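Local coordinates for protein pantothenate synthetase (Francisella tularensis subsp. tularensis, PDB 3N8H) that probably catalyses the ATP-dependent condensation of pantoate with beta-alanine to pantothenate, by way of a pantoyl-adenylate intermediate, and here holds AMP, at residues I26-T31 with K137-T142; D212-L217 with F256-G261. All blocks are in the same frame, centred on the assembly; numbering follows the deposited sequence. Where two conformers were deposited one is given.

Contact 1 (I26-T31 with K137-T142); sequences IGFVPT and KLLQIT. With AMP (adenosine monophosphate), chain D.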
loop_
_atom_site.group_PDB
_atom_site.type_symbol
_atom_site.label_atom_id
_atom_site.label_comp_id
_atom_site.label_asym_id
_atom_site.label_seq_id
_atom_site.Cartn_x
_atom_site.Cartn_y
_atom_site.Cartn_z
ATOM N N ILE A 26 4.671 22.600 3.275
ATOM C CA ILE A 26 3.485 22.256 2.499
ATOM C C ILE A 26 2.419 21.629 3.392
ATOM O O ILE A 26 2.670 20.627 4.078
ATOM C CB ILE A 26 3.825 21.277 1.377
ATOM C CG1 ILE A 26 5.025 21.785 0.578
ATOM C CG2 ILE A 26 2.604 21.053 0.478
ATOM C CD1 ILE A 26 5.337 20.966 -0.650
ATOM N N GLY A 27 1.232 22.224 3.384
ATOM C CA GLY A 27 0.081 21.648 4.063
ATOM C C GLY A 27 -0.926 21.054 3.086
ATOM O O GLY A 27 -1.204 21.624 2.026
ATOM N N PHE A 28 -1.475 19.902 3.435
ATOM C CA PHE A 28 -2.362 19.204 2.514
ATOM C C PHE A 28 -3.715 18.914 3.153
ATOM O O PHE A 28 -3.786 18.360 4.248
ATOM C CB PHE A 28 -1.709 17.902 2.042
ATOM C CG PHE A 28 -2.613 17.037 1.176
ATOM C CD1 PHE A 28 -2.637 15.656 1.336
ATOM C CD2 PHE A 28 -3.439 17.607 0.218
ATOM C CE1 PHE A 28 -3.467 14.855 0.545
ATOM C CE2 PHE A 28 -4.273 16.814 -0.590
ATOM C CZ PHE A 28 -4.281 15.446 -0.431
ATOM N N VAL A 29 -4.791 19.287 2.478
ATOM C CA VAL A 29 -6.124 18.968 2.986
ATOM C C VAL A 29 -6.908 18.138 1.955
ATOM O O VAL A 29 -7.446 18.686 1.022
ATOM C CB VAL A 29 -6.937 20.243 3.340
ATOM C CG1 VAL A 29 -8.314 19.855 3.925
ATOM C CG2 VAL A 29 -6.201 21.147 4.361
ATOM N N PRO A 30 -6.958 16.803 2.118
ATOM C CA PRO A 30 -7.726 16.005 1.142
ATOM C C PRO A 30 -9.222 16.119 1.426
ATOM O O PRO A 30 -9.627 16.169 2.591
ATOM C CB PRO A 30 -7.240 14.558 1.397
ATOM C CG PRO A 30 -6.833 14.560 2.877
ATOM C CD PRO A 30 -6.291 15.976 3.138
ATOM N N THR A 31 -10.045 16.158 0.384
ATOM C CA THR A 31 -11.505 16.219 0.584
ATOM C C THR A 31 -12.155 15.514 -0.594
ATOM O O THR A 31 -11.477 15.145 -1.547
ATOM C CB THR A 31 -12.035 17.701 0.649
ATOM O OG1 THR A 31 -12.292 18.204 -0.668
ATOM C CG2 THR A 31 -11.029 18.643 1.329
ATOM N N LYS A 137 -2.087 6.943 -2.116
ATOM C CA LYS A 137 -1.789 7.534 -3.428
ATOM C C LYS A 137 -1.640 9.066 -3.371
ATOM O O LYS A 137 -0.691 9.644 -3.914
ATOM C CB LYS A 137 -2.895 7.144 -4.420
ATOM C CG LYS A 137 -2.806 5.691 -4.907
ATOM C CD LYS A 137 -4.124 5.286 -5.617
ATOM C CE LYS A 137 -3.985 3.901 -6.286
ATOM N NZ LYS A 137 -3.279 3.977 -7.603
ATOM N N LEU A 138 -2.585 9.712 -2.690
ATOM C CA LEU A 138 -2.625 11.166 -2.571
ATOM C C LEU A 138 -1.398 11.705 -1.839
ATOM O O LEU A 138 -0.883 12.796 -2.130
ATOM C CB LEU A 138 -3.894 11.584 -1.828
ATOM C CG LEU A 138 -5.163 11.451 -2.692
ATOM C CD1 LEU A 138 -6.414 11.712 -1.877
ATOM C CD2 LEU A 138 -5.106 12.425 -3.907
ATOM N N LEU A 139 -0.945 10.935 -0.870
ATOM C CA LEU A 139 0.207 11.317 -0.065
ATOM C C LEU A 139 1.486 11.161 -0.879
ATOM O O LEU A 139 2.454 11.940 -0.721
ATOM C CB LEU A 139 0.261 10.433 1.192
ATOM C CG LEU A 139 -0.720 10.808 2.311
ATOM C CD1 LEU A 139 -0.600 9.842 3.523
ATOM C CD2 LEU A 139 -0.476 12.238 2.749
ATOM N N GLN A 140 1.479 10.158 -1.756
ATOM C CA GLN A 140 2.645 9.829 -2.576
ATOM C C GLN A 140 2.761 10.879 -3.672
ATOM O O GLN A 140 3.847 11.247 -4.099
ATOM C CB GLN A 140 2.493 8.438 -3.172
ATOM C CG GLN A 140 2.673 7.266 -2.165
ATOM C CD GLN A 140 4.124 7.145 -1.682
ATOM O OE1 GLN A 140 4.505 7.725 -0.657
ATOM N NE2 GLN A 140 4.942 6.410 -2.435
ATOM N N ILE A 141 1.616 11.391 -4.091
ATOM C CA ILE A 141 1.568 12.428 -5.106
ATOM C C ILE A 141 1.946 13.775 -4.487
ATOM O O ILE A 141 2.785 14.476 -5.018
ATOM C CB ILE A 141 0.153 12.511 -5.762
ATOM C CG1 ILE A 141 -0.150 11.215 -6.530
ATOM C CG2 ILE A 141 0.069 13.719 -6.696
ATOM C CD1 ILE A 141 -1.667 11.018 -6.836
ATOM N N THR A 142 1.342 14.130 -3.352
ATOM C CA THR A 142 1.472 15.490 -2.835
ATOM C C THR A 142 2.720 15.704 -1.963
ATOM O O THR A 142 3.209 16.817 -1.857
ATOM C CB THR A 142 0.244 15.887 -2.022
ATOM O OG1 THR A 142 0.046 14.911 -0.991
ATOM C CG2 THR A 142 -0.999 15.920 -2.923
HETATM P P AMP D . -14.835 14.382 3.408
HETATM O O1P AMP D . -14.772 15.438 2.309
HETATM O O2P AMP D . -16.137 14.259 4.139
HETATM O O3P AMP D . -14.279 13.069 2.990
HETATM O "O5'" AMP D . -13.907 15.030 4.570
HETATM C "C5'" AMP D . -12.629 15.607 4.299
HETATM C "C4'" AMP D . -11.937 15.968 5.591
HETATM O "O4'" AMP D . -12.749 16.959 6.300
HETATM C "C3'" AMP D . -11.740 14.785 6.555
HETATM O "O3'" AMP D . -10.517 14.957 7.290
HETATM C "C2'" AMP D . -12.930 14.939 7.494
HETATM O "O2'" AMP D . -12.807 14.315 8.763
HETATM C "C1'" AMP D . -13.034 16.458 7.597
HETATM N N9 AMP D . -14.352 16.900 8.069
HETATM C C8 AMP D . -15.546 16.518 7.560
HETATM N N7 AMP D . -16.567 17.087 8.261
HETATM C C5 AMP D . -16.015 17.825 9.257
HETATM C C6 AMP D . -16.529 18.677 10.351
HETATM N N6 AMP D . -17.855 18.817 10.511
HETATM N N1 AMP D . -15.655 19.286 11.171
HETATM C C2 AMP D . -14.323 19.102 11.002
HETATM N N3 AMP D . -13.778 18.349 10.023
HETATM C C4 AMP D . -14.561 17.695 9.126
#
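K137 faces the dimer partner rather than the strand: its ammonium group makes a salt bridge with D166 of the second subunit. One residue on, L138 turns toward strand 26-31, and its CB lies 4.1 Å from CE1 of F28, obliquely to the ring. With CG anti to its own carbonyl carbon (chi1 -74°), L138 also sends CD1 to the pyrrolidine of P30, 4.4 Å from P30 CB. L139 adds a lighter touch: its CD2 comes to the rim of the F28 ring, close to the ring plane and 4.3 Å from F28 CD1. These side chains fill the layer between the parallel sheet of the nucleotide-binding alpha/beta domain, where 26-31 is an inner strand, and helix 127-142, which packs over it running obliquely antiparallel (147° between the segment axes). Q140 and I141 do not touch the strand and instead meet the second subunit. T142 then closes over one face of the F28 ring. Its methyl CG2 sits 4.1 Å from the F28 ring centroid and only 11° off the normal, a CH-pi contact, while OG1 lies over the rim, 3.6 Å from CD1 of F28. The T142 hydroxyl is turned back into its own helix, where OG1 donates to L138 O at 2.6 Å from above the carbonyl plane; that oxygen also receives T142 N. On the opposite face of the F28 ring sits P30 N, and beyond it the segment reaches the ligand, P30 O standing 3.5 Å from C5' of AMP.

Contact 2 (D212-L217 with F256-G261); sequences DDFSNL and FLKETG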
loop_
_atom_site.group_PDB
_atom_site.type_symbol
_atom_site.label_atom_id
_atom_site.label_comp_id
_atom_site.label_asym_id
_atom_site.label_seq_id
_atom_site.Cartn_x
_atom_site.Cartn_y
_atom_site.Cartn_z
ATOM N N ASP A 212 -28.577 13.860 27.045
ATOM C CA ASP A 212 -28.401 12.468 27.465
ATOM C C ASP A 212 -27.128 12.243 28.250
ATOM O O ASP A 212 -26.148 12.959 28.057
ATOM C CB ASP A 212 -28.429 11.510 26.269
ATOM C CG ASP A 212 -29.145 10.216 26.593
ATOM O OD1 ASP A 212 -30.389 10.213 26.533
ATOM O OD2 ASP A 212 -28.474 9.216 26.932
ATOM N N ASP A 213 -27.150 11.245 29.138
ATOM C CA ASP A 213 -25.959 10.863 29.884
ATOM C C ASP A 213 -25.359 9.570 29.346
ATOM O O ASP A 213 -24.268 9.167 29.752
ATOM C CB ASP A 213 -26.225 10.770 31.399
ATOM C CG ASP A 213 -27.256 9.709 31.765
ATOM O OD1 ASP A 213 -27.555 8.827 30.933
ATOM O OD2 ASP A 213 -27.772 9.764 32.906
ATOM N N PHE A 214 -26.070 8.934 28.417
ATOM C CA PHE A 214 -25.534 7.773 27.715
ATOM C C PHE A 214 -25.391 6.572 28.659
ATOM O O PHE A 214 -24.638 5.646 28.389
ATOM C CB PHE A 214 -24.186 8.118 27.084
ATOM C CG PHE A 214 -24.251 9.306 26.154
ATOM C CD1 PHE A 214 -24.797 9.176 24.885
ATOM C CD2 PHE A 214 -23.821 10.557 26.568
ATOM C CE1 PHE A 214 -24.886 10.261 24.031
ATOM C CE2 PHE A 214 -23.908 11.656 25.713
ATOM C CZ PHE A 214 -24.448 11.503 24.445
ATOM N N SER A 215 -26.108 6.597 29.771
ATOM C CA SER A 215 -26.031 5.474 30.709
ATOM C C SER A 215 -26.859 4.300 30.198
ATOM O O SER A 215 -26.742 3.174 30.685
ATOM C CB SER A 215 -26.548 5.895 32.080
ATOM O OG SER A 215 -27.909 6.274 32.003
ATOM N N ASN A 216 -27.725 4.579 29.230
ATOM C CA ASN A 216 -28.597 3.554 28.681
ATOM C C ASN A 216 -28.778 3.756 27.175
ATOM O O ASN A 216 -29.677 4.477 26.740
ATOM C CB ASN A 216 -29.948 3.551 29.390
ATOM C CG ASN A 216 -30.841 2.418 28.929
ATOM O OD1 ASN A 216 -30.552 1.745 27.948
ATOM N ND2 ASN A 216 -31.928 2.197 29.646
ATOM N N LEU A 217 -27.923 3.107 26.388
ATOM C CA LEU A 217 -27.949 3.292 24.940
ATOM C C LEU A 217 -29.197 2.697 24.291
ATOM O O LEU A 217 -29.638 3.149 23.243
ATOM C CB LEU A 217 -26.688 2.732 24.321
ATOM C CG LEU A 217 -25.399 3.301 24.931
ATOM C CD1 LEU A 217 -24.184 2.650 24.296
ATOM C CD2 LEU A 217 -25.343 4.823 24.785
ATOM N N PHE A 256 -18.033 11.944 19.834
ATOM C CA PHE A 256 -17.691 13.009 20.786
ATOM C C PHE A 256 -17.369 12.367 22.133
ATOM O O PHE A 256 -17.727 11.209 22.370
ATOM C CB PHE A 256 -18.865 14.008 20.929
ATOM C CG PHE A 256 -20.236 13.348 20.927
ATOM C CD1 PHE A 256 -20.693 12.667 22.042
ATOM C CD2 PHE A 256 -21.054 13.398 19.798
ATOM C CE1 PHE A 256 -21.956 12.057 22.052
ATOM C CE2 PHE A 256 -22.313 12.777 19.791
ATOM C CZ PHE A 256 -22.759 12.102 20.934
ATOM N N LEU A 257 -16.686 13.107 23.008
ATOM C CA LEU A 257 -16.438 12.656 24.380
ATOM C C LEU A 257 -17.761 12.447 25.110
ATOM O O LEU A 257 -18.671 13.247 24.967
ATOM C CB LEU A 257 -15.612 13.691 25.132
ATOM C CG LEU A 257 -14.176 13.896 24.653
ATOM C CD1 LEU A 257 -13.560 15.115 25.319
ATOM C CD2 LEU A 257 -13.354 12.656 24.955
ATOM N N LYS A 258 -17.868 11.362 25.879
ATOM C CA LYS A 258 -19.091 11.058 26.626
ATOM C C LYS A 258 -19.411 12.141 27.650
ATOM O O LYS A 258 -20.567 12.506 27.833
ATOM C CB LYS A 258 -18.983 9.676 27.290
ATOM C CG LYS A 258 -20.198 9.253 28.134
ATOM C CD LYS A 258 -20.083 9.740 29.579
ATOM C CE LYS A 258 -21.135 9.111 30.493
ATOM N NZ LYS A 258 -20.957 7.634 30.634
ATOM N N GLU A 259 -18.373 12.656 28.306
ATOM C CA GLU A 259 -18.520 13.688 29.332
ATOM C C GLU A 259 -19.092 14.999 28.782
ATOM O O GLU A 259 -19.807 15.726 29.488
ATOM C CB GLU A 259 -17.164 13.951 30.006
ATOM C CG GLU A 259 -17.009 15.339 30.639
ATOM C CD GLU A 259 -17.742 15.492 31.974
ATOM O OE1 GLU A 259 -18.189 14.469 32.541
ATOM O OE2 GLU A 259 -17.861 16.641 32.459
ATOM N N THR A 260 -18.773 15.315 27.527
ATOM C CA THR A 260 -19.190 16.591 26.939
ATOM C C THR A 260 -20.434 16.497 26.053
ATOM O O THR A 260 -21.242 17.425 26.007
ATOM C CB THR A 260 -18.055 17.246 26.118
ATOM O OG1 THR A 260 -17.779 16.462 24.950
ATOM C CG2 THR A 260 -16.796 17.369 26.960
ATOM N N GLY A 261 -20.590 15.386 25.343
ATOM C CA GLY A 261 -21.658 15.296 24.361
ATOM C C GLY A 261 -21.278 16.157 23.156
ATOM O O GLY A 261 -20.125 16.616 23.057
#
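Two consecutive Asx turns shape the loop between helices 196-210 and 217-225 and present F214 to the end of strand 250-257, the edge strand of the three-stranded antiparallel sheet. D212 OD2 takes the backbone N of F214 at 2.8 Å, and D213 OD1 is gripped twice, by N and OG of S215. From CB of F214, which points toward segment 256-261, its CG runs anti to the carbonyl carbon (chi1 -56°). On one side of the ring CD2 passes K258, 4.0 Å from its carbonyl O and 4.2 Å from its CG. CE2, next along, keeps near the same carbonyl and approaches G261 CA. CE1, on the other side, lies in the plane of the F256 ring at its edge. The tip makes the ring's closest approach: F214 CZ stands 3.5 Å from CE1 of F256. The two rings are inclined at 48° with centroids 5.7 Å apart, an oblique pair. F256 reaches this position with CG in the crowded place between its backbone N and carbonyl carbon (chi1 39°). Over one face of the F214 ring, above its centre, sits D212 CB, so the residue that fixes the F214 backbone also covers its side chain; L220 of helix 217-225 and I241 of the sheet add to the packing. The K258 chain, bent at chi2 and chi4, slides past F214 in the opposite direction and brings its CE to 3.2 Å from the carbonyl O of D213.

Contact 1 closes before contact 2 opens along the chain, and the two lie on opposite sides of its centre, their centres 35 Å apart and their nearest atoms about 20 Å. They share no strand, helix or sheet: 26-31 and 137-142 belong to the parallel-sheet domain, whereas 212-217 and 256-261 join the later helices to the antiparallel sheet 230-257. The nucleotide site lies between. AMP touches P30 and T31 of contact 1, while the F256 side chain of contact 2 is about 11 Å from it and about 6 Å from that of E151, a predicted ATP-binding residue. Contact 1 thus packs the core and adjoins the dimer partner; contact 2 ties an inter-helix loop to the end of strand 250-257.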